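Local coordinates for DUF1896 domain-containing protein (Porphyromonas gingivalis, PDB 2APL) that is of unknown function, an all-helical protein of the DUF1896 family whose cellular role has not been established, at residues Leu14-Tyr19 against Gln68-Ser73; Ser80-Glu85 against Gly136-Leu141. All coordinates share one frame; numbering follows the deposited sequence.

Contact 1. Residues Leu14-Tyr19 against Gln68-Ser73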
# COMPACT_ATOMS: atom_id res chain seq x y z
N LEU A 14 14.14 -5.40 -5.13
CA LEU A 14 14.07 -5.79 -3.75
C LEU A 14 13.28 -4.77 -2.89
O LEU A 14 12.43 -5.16 -2.11
CB LEU A 14 15.46 -6.05 -3.15
CG LEU A 14 15.42 -6.71 -1.76
CD1 LEU A 14 14.57 -7.99 -1.75
CD2 LEU A 14 16.82 -6.94 -1.21
N LYS A 15 13.56 -3.47 -3.05
CA LYS A 15 12.85 -2.44 -2.30
C LYS A 15 11.34 -2.51 -2.55
O LYS A 15 10.54 -2.29 -1.64
CB LYS A 15 13.35 -1.05 -2.70
CG LYS A 15 14.76 -0.69 -2.18
CD LYS A 15 15.15 0.75 -2.63
CE LYS A 15 14.34 1.81 -1.91
NZ LYS A 15 14.85 3.11 -2.35
N LEU A 16 10.95 -2.77 -3.81
CA LEU A 16 9.54 -2.73 -4.19
C LEU A 16 8.89 -4.01 -3.70
O LEU A 16 7.77 -4.01 -3.16
CB LEU A 16 9.36 -2.67 -5.74
CG LEU A 16 7.92 -2.69 -6.29
CD1 LEU A 16 7.01 -1.59 -5.65
CD2 LEU A 16 7.93 -2.52 -7.82
N GLU A 17 9.61 -5.13 -3.83
CA GLU A 17 9.04 -6.40 -3.29
C GLU A 17 8.74 -6.29 -1.81
O GLU A 17 7.65 -6.65 -1.32
CB GLU A 17 9.92 -7.58 -3.61
CG GLU A 17 9.85 -8.00 -5.10
CD GLU A 17 10.77 -9.17 -5.35
OE1 GLU A 17 11.42 -9.61 -4.39
OE2 GLU A 17 10.84 -9.66 -6.46
N THR A 18 9.70 -5.76 -1.07
CA THR A 18 9.55 -5.59 0.38
C THR A 18 8.34 -4.65 0.72
O THR A 18 7.53 -4.94 1.57
CB THR A 18 10.86 -5.12 0.97
OG1 THR A 18 11.86 -6.14 0.72
CG2 THR A 18 10.75 -4.86 2.51
N TYR A 19 8.28 -3.53 0.02
CA TYR A 19 7.27 -2.53 0.24
C TYR A 19 5.88 -3.11 -0.02
O TYR A 19 4.97 -2.90 0.76
CB TYR A 19 7.53 -1.32 -0.68
CG TYR A 19 6.59 -0.16 -0.38
CD1 TYR A 19 6.87 0.69 0.65
CD2 TYR A 19 5.42 0.08 -1.16
CE1 TYR A 19 6.04 1.74 0.98
CE2 TYR A 19 4.58 1.19 -0.86
CZ TYR A 19 4.90 1.99 0.24
OH TYR A 19 4.17 3.11 0.63
N GLN A 68 5.56 5.62 -6.55
CA GLN A 68 4.52 6.47 -7.09
C GLN A 68 3.13 5.79 -7.11
O GLN A 68 2.99 4.70 -7.66
CB GLN A 68 4.95 6.85 -8.52
CG GLN A 68 3.82 7.00 -9.46
CD GLN A 68 3.21 8.28 -9.22
OE1 GLN A 68 3.94 9.25 -8.95
NE2 GLN A 68 1.85 8.35 -9.26
N GLY A 69 2.12 6.47 -6.55
CA GLY A 69 0.72 5.97 -6.51
C GLY A 69 0.55 4.81 -5.54
O GLY A 69 -0.53 4.25 -5.44
N LEU A 70 1.60 4.44 -4.82
CA LEU A 70 1.50 3.38 -3.83
C LEU A 70 1.66 3.91 -2.40
O LEU A 70 1.89 3.14 -1.49
CB LEU A 70 2.56 2.31 -4.09
CG LEU A 70 2.46 1.54 -5.42
CD1 LEU A 70 3.75 0.73 -5.52
CD2 LEU A 70 1.18 0.63 -5.45
N HIS A 71 1.50 5.21 -2.19
CA HIS A 71 1.56 5.77 -0.83
C HIS A 71 0.36 5.51 0.04
O HIS A 71 0.52 5.41 1.26
CB HIS A 71 1.90 7.26 -0.87
CG HIS A 71 3.24 7.56 -1.47
ND1 HIS A 71 4.15 8.39 -0.86
CD2 HIS A 71 3.83 7.11 -2.60
CE1 HIS A 71 5.26 8.44 -1.59
NE2 HIS A 71 5.09 7.67 -2.65
N PHE A 72 -0.84 5.44 -0.57
CA PHE A 72 -2.02 5.11 0.21
C PHE A 72 -2.35 3.61 0.10
O PHE A 72 -2.42 3.04 -1.01
CB PHE A 72 -3.27 5.98 -0.11
CG PHE A 72 -4.46 5.68 0.80
CD1 PHE A 72 -4.61 6.35 2.02
CD2 PHE A 72 -5.33 4.66 0.47
CE1 PHE A 72 -5.66 6.02 2.89
CE2 PHE A 72 -6.37 4.29 1.33
CZ PHE A 72 -6.56 5.00 2.53
N SER A 73 -2.51 3.00 1.27
CA SER A 73 -2.69 1.57 1.36
C SER A 73 -4.03 1.30 2.06
O SER A 73 -4.20 1.60 3.27
CB SER A 73 -1.54 0.94 2.14
OG SER A 73 -1.82 -0.42 2.43
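The loop that joins helix 55-67 to helix 74-85 meets helix 3-23 here, through Y19 and L16 on the helix and L70 in the loop. Y19 gives the polar part of the contact. Its OH donates a hydrogen bond to the backbone O of L70, at 3.1 Å. The C=O...OH angle is 131°, but the hydroxyl stands 38° above the carbonyl plane, so it does not sit on a lone pair. L70 O lies in the plane of the Y19 ring, at its edge. The same oxygen is 3.4 Å from Y19 CE2. CE2 also packs on L70 CB at 4.0 Å, so ring and loop meet by both a bond and an apolar touch. The Y19 side chain leaves the helix with CG opposite the backbone N (chi1 -173°), and this carries the hydroxyl across to the loop.

In this all-helical fold the loop is a link between two helices, and its last residue, S73, is the N-cap of helix 74-85. S73 OG accepts from D76 N and also bonds H23 O at the end of helix 3-23. The backbone N atoms of G69 and H71 are held by the carboxylate of D119.

The second apolar touch is between leucines. L16 CD1 meets L70 CD1 at 4.0 Å, and the two side chains run nearly perpendicular. Both leucines are buried. L16 also packs on L66 of helix 55-67, while L70 reaches F33 and F24. H71 adds a light contact, its CA 4.0 Å from Y19 OH.

Contact 2. Residues Ser80-Glu85 against Gly136-Leu141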
# COMPACT_ATOMS: atom_id res chain seq x y z
N SER A 80 -5.00 -0.43 10.78
CA SER A 80 -5.02 0.68 11.74
C SER A 80 -6.40 0.89 12.39
O SER A 80 -6.52 1.05 13.62
CB SER A 80 -4.53 1.97 11.05
OG SER A 80 -4.71 3.10 11.89
N VAL A 81 -7.45 0.90 11.57
CA VAL A 81 -8.80 0.97 12.10
C VAL A 81 -9.03 -0.13 13.11
O VAL A 81 -9.51 0.13 14.22
CB VAL A 81 -9.90 0.96 11.02
CG1 VAL A 81 -11.32 0.71 11.66
CG2 VAL A 81 -9.91 2.25 10.31
N LEU A 82 -8.69 -1.36 12.72
CA LEU A 82 -8.84 -2.54 13.62
C LEU A 82 -8.02 -2.49 14.90
O LEU A 82 -8.54 -2.87 15.98
CB LEU A 82 -8.61 -3.88 12.86
CG LEU A 82 -9.59 -4.24 11.70
CD1 LEU A 82 -8.92 -5.30 10.82
CD2 LEU A 82 -10.96 -4.72 12.21
N GLU A 83 -6.78 -1.99 14.80
CA GLU A 83 -5.93 -1.81 15.98
C GLU A 83 -6.38 -0.65 16.86
O GLU A 83 -6.32 -0.76 18.09
CB GLU A 83 -4.47 -1.59 15.57
CG GLU A 83 -3.89 -2.72 14.73
CD GLU A 83 -2.42 -2.56 14.45
OE1 GLU A 83 -1.74 -3.61 14.43
OE2 GLU A 83 -1.94 -1.42 14.28
N ARG A 84 -6.81 0.46 16.27
CA ARG A 84 -7.15 1.65 17.07
C ARG A 84 -8.53 1.59 17.68
O ARG A 84 -8.75 2.11 18.78
CB ARG A 84 -7.02 2.92 16.23
CG ARG A 84 -5.58 3.42 16.00
CD ARG A 84 -5.65 4.58 15.03
NE ARG A 84 -4.47 5.43 15.02
CZ ARG A 84 -4.22 6.38 14.10
NH1 ARG A 84 -5.10 6.60 13.11
NH2 ARG A 84 -3.10 7.10 14.18
N GLU A 85 -9.46 0.96 16.97
CA GLU A 85 -10.86 1.05 17.29
C GLU A 85 -11.45 -0.26 17.79
O GLU A 85 -12.51 -0.26 18.41
CB GLU A 85 -11.66 1.58 16.07
CG GLU A 85 -11.07 2.84 15.40
CD GLU A 85 -10.92 4.04 16.34
OE1 GLU A 85 -11.78 4.22 17.21
OE2 GLU A 85 -9.93 4.80 16.22
N GLY A 136 -17.48 2.55 11.26
CA GLY A 136 -18.91 2.30 11.29
C GLY A 136 -19.37 1.05 10.57
O GLY A 136 -20.27 0.33 11.05
N THR A 137 -18.76 0.78 9.43
CA THR A 137 -18.99 -0.43 8.69
C THR A 137 -18.60 -1.70 9.47
O THR A 137 -19.36 -2.68 9.54
CB THR A 137 -18.23 -0.38 7.33
OG1 THR A 137 -18.74 0.75 6.56
CG2 THR A 137 -18.40 -1.68 6.54
N ILE A 138 -17.41 -1.69 10.04
CA ILE A 138 -16.99 -2.82 10.87
C ILE A 138 -17.88 -3.03 12.10
O ILE A 138 -18.26 -4.17 12.43
CB ILE A 138 -15.47 -2.72 11.23
CG1 ILE A 138 -14.67 -2.83 9.91
CG2 ILE A 138 -15.00 -3.85 12.22
CD1 ILE A 138 -13.15 -2.29 10.06
N VAL A 139 -18.26 -1.93 12.76
CA VAL A 139 -19.29 -2.04 13.82
C VAL A 139 -20.54 -2.77 13.30
O VAL A 139 -21.08 -3.63 13.98
CB VAL A 139 -19.65 -0.65 14.43
CG1 VAL A 139 -20.89 -0.74 15.33
CG2 VAL A 139 -18.46 -0.10 15.21
N LEU A 140 -20.97 -2.44 12.08
CA LEU A 140 -22.20 -3.01 11.59
C LEU A 140 -21.97 -4.48 11.30
O LEU A 140 -22.88 -5.28 11.55
CB LEU A 140 -22.71 -2.31 10.31
CG LEU A 140 -23.36 -0.96 10.64
CD1 LEU A 140 -23.80 -0.23 9.35
CD2 LEU A 140 -24.50 -1.08 11.62
N LEU A 141 -20.81 -4.79 10.71
CA LEU A 141 -20.44 -6.19 10.38
C LEU A 141 -20.46 -7.05 11.63
O LEU A 141 -21.06 -8.13 11.64
CB LEU A 141 -19.07 -6.25 9.68
CG LEU A 141 -19.04 -5.93 8.16
CD1 LEU A 141 -17.56 -5.65 7.69
CD2 LEU A 141 -19.72 -7.05 7.32
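V81 and L82 of helix 74-85 both meet I138 of helix 126-143, and all three side chains are buried. The contact between the segments is apolar. I138 CD1 is the shared point: it lies 3.9 Å from V81 CG1 and 3.9 Å from L82 CD2. Neighbouring residues on one helix thus receive the end of a single isoleucine from the other. The longer branch of I138 is set opposite its own carbonyl carbon (chi1 -64°) and brings CD1 to both partners. Its short branch helps on one side, with CG2 4.1 Å from L82 CD2. The L82 side chain lies almost square to that of I138, and V81 meets I138 at a slant. L82 and I138 have the nearest CA atoms of the two segments, 8.6 Å apart.

F86 touches both V81 and I138. L82 packs on P95 and L102 of helix 94-103, and I138 on I108 of helix 106-112.

The polar part comes from outside the three apolar residues. E85 OE2 is hydrogen-bonded to Y131 OH, a polar tie between the same two helices.

The aliphatic interface of helices 74-85 and 126-143, with helices 94-103 and 106-112 packing on it, is the arrangement of a small all-alpha helical cluster.

How the contacts relate
The contacts follow one another along the chain: both segments of contact 1 precede those of contact 2. Their centres are about 25 Å apart, and their nearest atoms are about 8 Å apart, so they do not touch. The centre of contact 1 is about 6 Å from the centre of the chain, and that of contact 2 about 19 Å from it. Helix 74-85 connects them. The loop of contact 1 leads into its start, and residues 80-85 of contact 2 form its last part. All four segments belong to the DUF1896 domain. Helix 74-85 and its preceding loop thus bridge the part built on helix 3-23 and the helices near the C-terminal end.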